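Tudor and KH domain-containing protein homolog (Drosophila melanogaster, PDB 5YGB) takes part in piRNA metabolism, probably recruiting Piwi proteins to the biogenesis machinery in the nuage, its extended Tudor domain binding the N-terminus of Piwi. Local coordinates at residues S145-A148 / K149-L153. The protein carries 1 engineered substitution. Residues are numbered along the deposited sequence; the frame is centred on the assembly and turned at random.
Sequences SSIA and KFEEL
Ile147 and Glu151, one turn apart on helix 144-154, lie side by side and point the same way: the CG2 methyl of Ile147 comes to 4.1 Å from the carboxylate carbon CD of Glu151. With CG1 beside the backbone N (chi1 -61°), the CG2 branch falls beside the carbonyl carbon, facing the next turn. Between the two residues, Glu151 N donates to Ile147 O at 2.9 Å, a nearly straight bond (163°). The same i to i+4 pattern of an alpha-helix joins Lys149 N to Ser145 O, Phe150 N to Ser146 O and Glu152 N to Ala148 O. The inner, well-packed face belongs to Ser146 and Phe150, both buried; Ser146 OG turns from this contact to bond Phe214 O, and the Phe150 ring, its CG anti to the backbone N (chi1 -176°), heads into the protein. Exposed Ser145 and Glu152 mark the looser, solvent side. There Glu152 CG passes 3.1 Å from Ala148 O. Lys149 NZ makes a weak hydrogen bond to Gln212 OE1. Within the extended Tudor domain, Phe150 projects from helix 144-154 into the surrounding fold: its ring meets that of Phe18 on strand 17-22, and its side chain touches Val12 of strand 5-12, while Ile205 and Met209 of helix 205-211 pack against both Phe150 and Leu153.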
# COMPACT_ATOMS: atom_id res chain seq x y z
N SER A 145 -13.84 -14.98 1.99
CA SER A 145 -13.49 -15.87 0.88
C SER A 145 -13.24 -15.09 -0.41
O SER A 145 -12.44 -15.50 -1.25
CB SER A 145 -14.58 -16.92 0.66
OG SER A 145 -15.84 -16.31 0.46
N SER A 146 -13.93 -13.97 -0.57
CA SER A 146 -13.74 -13.13 -1.76
C SER A 146 -12.41 -12.39 -1.67
O SER A 146 -11.69 -12.27 -2.66
CB SER A 146 -14.88 -12.12 -1.92
OG SER A 146 -16.09 -12.78 -2.27
N ILE A 147 -12.10 -11.88 -0.48
CA ILE A 147 -10.83 -11.21 -0.26
C ILE A 147 -9.69 -12.19 -0.49
O ILE A 147 -8.72 -11.86 -1.17
CB ILE A 147 -10.75 -10.61 1.16
CG1 ILE A 147 -11.86 -9.57 1.36
CG2 ILE A 147 -9.38 -10.00 1.40
CD1 ILE A 147 -11.98 -9.06 2.78
N ALA A 148 -9.82 -13.40 0.04
CA ALA A 148 -8.80 -14.43 -0.14
C ALA A 148 -8.60 -14.79 -1.61
O ALA A 148 -7.47 -14.92 -2.08
CB ALA A 148 -9.15 -15.68 0.67
N LYS A 149 -9.70 -14.94 -2.35
CA LYS A 149 -9.60 -15.27 -3.76
C LYS A 149 -8.87 -14.16 -4.52
O LYS A 149 -8.03 -14.44 -5.38
CB LYS A 149 -10.98 -15.51 -4.37
CG LYS A 149 -10.96 -15.88 -5.84
CD LYS A 149 -10.20 -17.18 -6.09
CE LYS A 149 -10.28 -17.59 -7.55
NZ LYS A 149 -9.72 -18.96 -7.78
N PHE A 150 -9.17 -12.91 -4.18
CA PHE A 150 -8.51 -11.79 -4.84
C PHE A 150 -7.01 -11.76 -4.48
O PHE A 150 -6.16 -11.50 -5.34
CB PHE A 150 -9.19 -10.47 -4.46
CG PHE A 150 -8.63 -9.28 -5.16
CD1 PHE A 150 -8.87 -9.08 -6.52
CD2 PHE A 150 -7.85 -8.36 -4.48
CE1 PHE A 150 -8.35 -7.97 -7.18
CE2 PHE A 150 -7.31 -7.25 -5.15
CZ PHE A 150 -7.57 -7.05 -6.50
N GLU A 151 -6.67 -12.03 -3.23
CA GLU A 151 -5.27 -12.13 -2.83
C GLU A 151 -4.56 -13.24 -3.61
O GLU A 151 -3.41 -13.06 -4.02
CB GLU A 151 -5.16 -12.39 -1.33
CG GLU A 151 -5.55 -11.18 -0.49
CD GLU A 151 -5.61 -11.46 0.99
OE1 GLU A 151 -5.97 -12.60 1.37
OE2 GLU A 151 -5.31 -10.54 1.78
N GLU A 152 -5.24 -14.36 -3.81
CA GLU A 152 -4.68 -15.48 -4.57
C GLU A 152 -4.46 -15.14 -6.04
O GLU A 152 -3.39 -15.42 -6.59
CB GLU A 152 -5.60 -16.70 -4.47
CG GLU A 152 -5.70 -17.32 -3.08
CD GLU A 152 -6.67 -18.49 -3.03
OE1 GLU A 152 -7.82 -18.30 -2.59
OE2 GLU A 152 -6.28 -19.61 -3.44
N LEU A 153 -5.47 -14.56 -6.67
CA LEU A 153 -5.37 -14.25 -8.10
C LEU A 153 -4.30 -13.18 -8.37
O LEU A 153 -3.63 -13.20 -9.41
CB LEU A 153 -6.72 -13.78 -8.64
CG LEU A 153 -7.82 -14.85 -8.66
CD1 LEU A 153 -9.15 -14.24 -9.10
CD2 LEU A 153 -7.43 -16.02 -9.55